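Local coordinates for protein acyl-coenzyme A oxidase 3 (Yarrowia lipolytica, PDB 5YS9) that oxidises acyl-CoA substrates of different chain lengths to trans-2-enoyl-CoA with FAD as cofactor, passing the electrons to oxygen and yielding hydrogen peroxide in peroxisomal beta-oxidation, at residues N671-P674 and P675-S679; E595-S598 and G599-L602; G123-G127 and L128-A132. One frame throughout, in Å; residues are numbered along the deposited sequence.

Contact 1 (N671-P674 and P675-S679); sequences NPRP and PYYES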
loop_
_atom_site.group_PDB
_atom_site.type_symbol
_atom_site.label_atom_id
_atom_site.label_comp_id
_atom_site.label_asym_id
_atom_site.label_seq_id
_atom_site.Cartn_x
_atom_site.Cartn_y
_atom_site.Cartn_z
ATOM N N ASN A 671 10.093 33.511 6.487
ATOM C CA ASN A 671 8.907 34.170 5.969
ATOM C C ASN A 671 7.627 33.444 6.356
ATOM O O ASN A 671 7.388 32.344 5.919
ATOM C CB ASN A 671 8.983 34.252 4.456
ATOM C CG ASN A 671 7.902 35.120 3.859
ATOM O OD1 ASN A 671 6.955 35.494 4.518
ATOM N ND2 ASN A 671 8.056 35.453 2.608
ATOM N N PRO A 672 6.784 34.079 7.157
ATOM C CA PRO A 672 5.551 33.428 7.598
ATOM C C PRO A 672 4.416 33.474 6.553
ATOM O O PRO A 672 3.345 32.901 6.777
ATOM C CB PRO A 672 5.153 34.250 8.797
ATOM C CG PRO A 672 5.662 35.634 8.484
ATOM C CD PRO A 672 6.948 35.434 7.754
ATOM N N ARG A 673 4.581 34.168 5.449
ATOM C CA ARG A 673 3.481 34.166 4.510
ATOM C C ARG A 673 3.814 33.439 3.231
ATOM O O ARG A 673 4.954 33.366 2.828
ATOM C CB ARG A 673 2.835 35.542 4.317
ATOM C CG ARG A 673 3.715 36.632 3.788
ATOM C CD ARG A 673 3.491 37.929 4.533
ATOM N NE ARG A 673 4.764 38.415 5.025
ATOM C CZ ARG A 673 4.975 38.890 6.235
ATOM N NH1 ARG A 673 3.992 38.996 7.097
ATOM N NH2 ARG A 673 6.182 39.272 6.567
ATOM N N PRO A 674 2.805 32.817 2.654
ATOM C CA PRO A 674 3.022 31.966 1.500
ATOM C C PRO A 674 3.366 32.765 0.273
ATOM O O PRO A 674 2.952 33.902 0.200
ATOM C CB PRO A 674 1.646 31.273 1.292
ATOM C CG PRO A 674 0.664 32.113 1.978
ATOM C CD PRO A 674 1.388 32.868 3.056
ATOM N N PRO A 675 4.051 32.153 -0.724
ATOM C CA PRO A 675 4.314 32.897 -1.979
ATOM C C PRO A 675 3.020 33.473 -2.677
ATOM O O PRO A 675 3.097 34.480 -3.373
ATOM C CB PRO A 675 5.050 31.883 -2.860
ATOM C CG PRO A 675 4.827 30.559 -2.255
ATOM C CD PRO A 675 4.318 30.712 -0.864
ATOM N N TYR A 676 1.872 32.904 -2.370
ATOM C CA TYR A 676 0.623 33.309 -2.968
ATOM C C TYR A 676 -0.208 34.200 -2.037
ATOM O O TYR A 676 -1.410 34.265 -2.151
ATOM C CB TYR A 676 -0.161 32.087 -3.452
ATOM C CG TYR A 676 -0.283 31.025 -2.412
ATOM C CD1 TYR A 676 -1.328 31.039 -1.528
ATOM C CD2 TYR A 676 0.664 30.027 -2.297
ATOM C CE1 TYR A 676 -1.440 30.084 -0.558
ATOM C CE2 TYR A 676 0.561 29.064 -1.333
ATOM C CZ TYR A 676 -0.496 29.103 -0.466
ATOM O OH TYR A 676 -0.614 28.175 0.503
ATOM N N TYR A 677 0.430 34.818 -1.063
ATOM C CA TYR A 677 -0.325 35.581 -0.095
ATOM C C TYR A 677 -1.037 36.789 -0.673
ATOM O O TYR A 677 -2.208 36.997 -0.422
ATOM C CB TYR A 677 0.587 36.011 1.052
ATOM C CG TYR A 677 -0.090 36.861 2.083
ATOM C CD1 TYR A 677 -1.006 36.322 2.954
ATOM C CD2 TYR A 677 0.179 38.205 2.183
ATOM C CE1 TYR A 677 -1.631 37.096 3.893
ATOM C CE2 TYR A 677 -0.447 38.986 3.123
ATOM C CZ TYR A 677 -1.348 38.422 3.976
ATOM O OH TYR A 677 -1.969 39.194 4.912
ATOM N N GLU A 678 -0.319 37.576 -1.453
ATOM C CA GLU A 678 -0.899 38.749 -2.084
ATOM C C GLU A 678 -1.888 38.448 -3.189
ATOM O O GLU A 678 -2.906 39.095 -3.317
ATOM C CB GLU A 678 0.188 39.703 -2.567
ATOM C CG GLU A 678 1.286 39.931 -1.550
ATOM C CD GLU A 678 0.954 40.996 -0.523
ATOM O OE1 GLU A 678 -0.146 41.572 -0.581
ATOM O OE2 GLU A 678 1.801 41.266 0.348
ATOM N N SER A 679 -1.525 37.490 -4.022
ATOM C CA SER A 679 -2.354 37.050 -5.120
ATOM C C SER A 679 -3.619 36.310 -4.759
ATOM O O SER A 679 -4.648 36.505 -5.380
ATOM C CB SER A 679 -1.535 36.250 -6.115
ATOM O OG SER A 679 -1.214 34.996 -5.599
#
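Tyr-677 N donates to Pro-674 O at 3.0 Å, closing a type I beta turn from Pro-674 to Tyr-677 that leads the C-terminal tail into helix 677-685, with Tyr-676 at its N-cap position. The bond is bent, and its donor stands well above the carbonyl plane. Pro-674 touches both tyrosines, in different ways. Its CB sits over one face of the Tyr-676 ring, 3.6 Å from the centroid, a CH-pi contact nearly along the ring normal. Chi1 of 50° sets Tyr-676 CG between its own N and carbonyl carbon, which turns the ring back until its face meets the proline. The other tyrosine is met from a different quarter: Pro-674 CD approaches Tyr-677 CB at 3.8 Å, while Arg-673 CB lies over a face of the Tyr-677 ring. This tail reaches the second subunit, where Arg-121 of that subunit bonds Tyr-676 OH and Ser-240 of that subunit takes Arg-673 NH1; Tyr-677 OH pairs within the chain with Arg-682. With an alanine in place of Tyr-676, Pro-674 CB would probably lose its aromatic cover and Arg-121 of the second subunit its hydroxyl partner. Upstream, an Asx turn shapes the approach to the contact: Arg-673 N donates to Asn-671 OD1 at 2.9 Å, nearly straight at 167°.

Contact 2 (E595-S598 and G599-L602); sequences EEDS and GLFL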
loop_
_atom_site.group_PDB
_atom_site.type_symbol
_atom_site.label_atom_id
_atom_site.label_comp_id
_atom_site.label_asym_id
_atom_site.label_seq_id
_atom_site.Cartn_x
_atom_site.Cartn_y
_atom_site.Cartn_z
ATOM N N GLU A 595 0.955 -19.224 12.481
ATOM C CA GLU A 595 -0.113 -18.514 13.151
ATOM C C GLU A 595 -1.001 -17.717 12.207
ATOM O O GLU A 595 -2.199 -17.645 12.395
ATOM C CB GLU A 595 0.467 -17.622 14.230
ATOM C CG GLU A 595 -0.571 -16.911 15.055
ATOM C CD GLU A 595 0.051 -15.945 16.011
ATOM O OE1 GLU A 595 0.845 -15.113 15.564
ATOM O OE2 GLU A 595 -0.241 -16.026 17.204
ATOM N N GLU A 596 -0.396 -17.095 11.212
ATOM C CA GLU A 596 -1.131 -16.353 10.205
ATOM C C GLU A 596 -2.004 -17.255 9.355
ATOM O O GLU A 596 -3.017 -16.827 8.840
ATOM C CB GLU A 596 -0.217 -15.483 9.351
ATOM C CG GLU A 596 0.498 -14.383 10.123
ATOM C CD GLU A 596 -0.416 -13.257 10.574
ATOM O OE1 GLU A 596 -0.934 -13.318 11.700
ATOM O OE2 GLU A 596 -0.605 -12.297 9.816
ATOM N N ASP A 597 -1.598 -18.502 9.189
ATOM C CA ASP A 597 -2.374 -19.413 8.379
ATOM C C ASP A 597 -2.675 -20.679 9.154
ATOM O O ASP A 597 -2.390 -21.778 8.715
ATOM C CB ASP A 597 -1.606 -19.752 7.106
ATOM C CG ASP A 597 -2.374 -19.406 5.852
ATOM O OD1 ASP A 597 -3.597 -19.605 5.821
ATOM O OD2 ASP A 597 -1.750 -18.943 4.889
ATOM N N SER A 598 -3.353 -20.497 10.275
ATOM C CA SER A 598 -3.660 -21.567 11.204
ATOM C C SER A 598 -4.529 -22.620 10.558
ATOM O O SER A 598 -4.393 -23.795 10.834
ATOM C CB SER A 598 -4.330 -21.017 12.450
ATOM O OG SER A 598 -5.594 -20.483 12.149
ATOM N N GLY A 599 -5.426 -22.177 9.696
ATOM C CA GLY A 599 -6.403 -23.034 9.069
ATOM C C GLY A 599 -5.791 -24.142 8.250
ATOM O O GLY A 599 -6.317 -25.232 8.196
ATOM N N LEU A 600 -4.684 -23.857 7.593
ATOM C CA LEU A 600 -4.035 -24.845 6.775
ATOM C C LEU A 600 -3.636 -26.020 7.631
ATOM O O LEU A 600 -3.827 -27.158 7.259
ATOM C CB LEU A 600 -2.760 -24.235 6.219
ATOM C CG LEU A 600 -2.669 -23.729 4.789
ATOM C CD1 LEU A 600 -3.979 -23.189 4.271
ATOM C CD2 LEU A 600 -1.571 -22.693 4.681
ATOM N N PHE A 601 -3.063 -25.721 8.781
ATOM C CA PHE A 601 -2.624 -26.718 9.749
ATOM C C PHE A 601 -3.722 -27.513 10.439
ATOM O O PHE A 601 -3.560 -28.686 10.708
ATOM C CB PHE A 601 -1.625 -26.102 10.709
ATOM C CG PHE A 601 -0.490 -25.439 10.010
ATOM C CD1 PHE A 601 -0.607 -24.147 9.555
ATOM C CD2 PHE A 601 0.664 -26.126 9.755
ATOM C CE1 PHE A 601 0.428 -23.539 8.890
ATOM C CE2 PHE A 601 1.704 -25.526 9.088
ATOM C CZ PHE A 601 1.585 -24.234 8.654
ATOM N N LEU A 602 -4.824 -26.846 10.739
ATOM C CA LEU A 602 -6.018 -27.509 11.257
ATOM C C LEU A 602 -6.623 -28.478 10.229
ATOM O O LEU A 602 -6.885 -29.636 10.512
ATOM C CB LEU A 602 -7.068 -26.473 11.699
ATOM C CG LEU A 602 -7.265 -26.219 13.220
ATOM C CD1 LEU A 602 -6.049 -26.538 14.086
ATOM C CD2 LEU A 602 -7.783 -24.793 13.491
#
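Asp-597 O meets the edge of the Phe-601 ring, lying near the ring plane 3.1 Å from CD1 and 3.3 Å from CE1. This is the close side of the contact. The same oxygen also accepts from Leu-600 N at 3.3 Å, a bent bond whose donor stands above the carbonyl plane, so one backbone carbonyl faces both an N-H and an aromatic C-H edge. Phe-601 CG lies anti to its own carbonyl carbon (chi1 -53°), which carries the ring back along the chain to that oxygen. Beyond it, the ring packs on Ala-513 and Val-517 of helix 507-534 and meets Trp-514 edge-to-face. One residue on, Ser-598 O receives Leu-602 N at 3.1 Å in a straighter, in-plane bond of 161°, a regular helical turn of i to i+4 spacing.

The motif is a helix break in the C-terminal helical domain. Helix 579-596 stops, Asp-597 leaves helical geometry, and the chain enters the short helix 598-604. Glu-595, on the last turn of the first helix, is salt-bridged to Arg-353 and hydrogen-bonded to Thr-616, while Ser-598 packs on Gly-599 of the second subunit, which puts the break at the dimer interface.

The looser side holds the side chains of Asp-597 and Leu-600, both partly exposed. Here the flat carboxylate carries no polar bond across the turn; Leu-600 CD2 rests against Asp-597 CG at 3.6 Å, and CD1 of the same leucine reaches Asp-597 OD1 at 3.9 Å. Helix 547-573 flanks this side, setting Gln-552 and Ile-556 against Leu-600 and offering Asp-597 OD2 a long, weak ion pair from Lys-555.

Contact 3 (G123-G127 and L128-A132); sequences GVHTG and LFMGA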
loop_
_atom_site.group_PDB
_atom_site.type_symbol
_atom_site.label_atom_id
_atom_site.label_comp_id
_atom_site.label_asym_id
_atom_site.label_seq_id
_atom_site.Cartn_x
_atom_site.Cartn_y
_atom_site.Cartn_z
ATOM N N GLY A 123 19.331 1.237 -16.317
ATOM C CA GLY A 123 18.986 -0.179 -16.513
ATOM C C GLY A 123 18.362 -0.584 -17.852
ATOM O O GLY A 123 18.678 -1.660 -18.389
ATOM N N VAL A 124 17.501 0.252 -18.402
ATOM C CA VAL A 124 16.856 -0.108 -19.648
ATOM C C VAL A 124 17.842 -0.282 -20.785
ATOM O O VAL A 124 17.663 -1.151 -21.607
ATOM C CB VAL A 124 15.734 0.863 -20.068
ATOM C CG1 VAL A 124 14.648 0.915 -19.028
ATOM C CG2 VAL A 124 16.273 2.239 -20.371
ATOM N N HIS A 125 18.831 0.588 -20.894
ATOM C CA HIS A 125 19.944 0.322 -21.775
ATOM C C HIS A 125 20.898 -0.744 -21.257
ATOM O O HIS A 125 21.250 -1.686 -21.934
ATOM C CB HIS A 125 20.732 1.604 -22.028
ATOM C CG HIS A 125 21.983 1.385 -22.811
ATOM N ND1 HIS A 125 22.026 1.466 -24.180
ATOM C CD2 HIS A 125 23.218 1.019 -22.416
ATOM C CE1 HIS A 125 23.245 1.189 -24.592
ATOM N NE2 HIS A 125 23.986 0.912 -23.542
ATOM N N THR A 126 21.290 -0.579 -20.018
ATOM C CA THR A 126 22.368 -1.344 -19.456
ATOM C C THR A 126 22.040 -2.834 -19.348
ATOM O O THR A 126 22.878 -3.676 -19.608
ATOM C CB THR A 126 22.903 -0.646 -18.185
ATOM O OG1 THR A 126 24.248 -0.233 -18.412
ATOM C CG2 THR A 126 22.827 -1.498 -16.956
ATOM N N GLY A 127 20.813 -3.148 -18.959
ATOM C CA GLY A 127 20.414 -4.531 -18.894
ATOM C C GLY A 127 19.494 -5.027 -19.982
ATOM O O GLY A 127 19.770 -6.040 -20.602
ATOM N N LEU A 128 18.379 -4.346 -20.194
ATOM C CA LEU A 128 17.417 -4.831 -21.166
ATOM C C LEU A 128 17.845 -4.767 -22.621
ATOM O O LEU A 128 17.821 -5.760 -23.304
ATOM C CB LEU A 128 16.096 -4.097 -21.003
ATOM C CG LEU A 128 15.432 -4.072 -19.647
ATOM C CD1 LEU A 128 14.281 -3.095 -19.672
ATOM C CD2 LEU A 128 14.937 -5.458 -19.325
ATOM N N PHE A 129 18.332 -3.623 -23.065
ATOM C CA PHE A 129 18.809 -3.497 -24.464
ATOM C C PHE A 129 20.105 -4.239 -24.711
ATOM O O PHE A 129 20.192 -4.981 -25.657
ATOM C CB PHE A 129 19.026 -2.053 -24.907
ATOM C CG PHE A 129 19.548 -1.930 -26.338
ATOM C CD1 PHE A 129 18.674 -1.967 -27.414
ATOM C CD2 PHE A 129 20.919 -1.789 -26.595
ATOM C CE1 PHE A 129 19.135 -1.844 -28.725
ATOM C CE2 PHE A 129 21.400 -1.689 -27.911
ATOM C CZ PHE A 129 20.496 -1.706 -28.980
ATOM N N MET A 130 21.109 -3.976 -23.882
ATOM C CA MET A 130 22.382 -4.705 -23.931
ATOM C C MET A 130 22.189 -6.218 -23.718
ATOM O O MET A 130 22.851 -7.014 -24.358
ATOM C CB MET A 130 23.381 -4.171 -22.913
ATOM C CG MET A 130 24.009 -2.833 -23.261
ATOM S SD MET A 130 24.590 -2.704 -24.962
ATOM C CE MET A 130 26.053 -3.728 -24.864
ATOM N N GLY A 131 21.254 -6.591 -22.852
ATOM C CA GLY A 131 20.865 -7.979 -22.668
ATOM C C GLY A 131 20.323 -8.627 -23.898
ATOM O O GLY A 131 20.615 -9.777 -24.148
ATOM N N ALA A 132 19.508 -7.899 -24.651
ATOM C CA ALA A 132 18.899 -8.422 -25.880
ATOM C C ALA A 132 19.913 -8.607 -26.993
ATOM O O ALA A 132 19.923 -9.641 -27.601
ATOM C CB ALA A 132 17.801 -7.506 -26.353
#
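Leu-128 leans back along helix 116-136 onto Val-124: its CB lies 3.4 Å from Val-124 O, and its CD1 meets Val-124 CG1 at 4.1 Å, the two side chains passing at a slant. The side chain of Val-124 in turn comes within about 4 Å of a bound FAD, which places this turn of the N-terminal helical domain beside the cofactor. Leu-128 N also bonds to Gly-123 O, five residues back, at 3.2 Å; the oxygen takes a second bond from Gly-127 N. Phe-129 N to Val-124 O and Met-130 N to His-125 O repeat the five-residue spacing, so the helix widens into a pi-type turn. Gly-127, at the widening, turns with a phi of -105°, well off the usual helical value, and its O returns to four-residue spacing by accepting from Gly-131 N at 2.8 Å.

His-125 carries the other side. With CG anti to the backbone N (chi1 174°), its ring runs alongside the bent chain of Met-130, pointing the same way; NE2 is 3.8 Å from Met-130 CG, and Met-130 SD lies obliquely 4.5 Å from the ring centroid. The Phe-129 ring is nearly parallel to the imidazole but slid so far that the two barely overlap. Beyond the helix, His-125 ND1 accepts from Gly-158 N and His-125 NE2 makes a weak hydrogen bond with Ala-150 O. An accepting ND1 and a carbonyl as the weak partner of NE2 are consistent with a neutral imidazole carrying its proton on NE2.

How the contacts relate
From the N terminus the order is contact 3, contact 2, contact 1, strictly in series: none nests in or crosses another. Each joins adjoining segments, so none closes a long loop; each shapes one turn of chain. Contact 3 lies within a single helix of the N-terminal domain. Contact 2 joins two successive helices of the C-terminal domain, on the opposite side of the chain's centre, about 32 Å away between nearest atoms. Contact 1 forms where the chain's tail re-enters a helix, about 42 Å from contact 2 between nearest atoms. Contacts 1 and 2 both touch the second subunit, whereas 123-132 is untouched by any other chain.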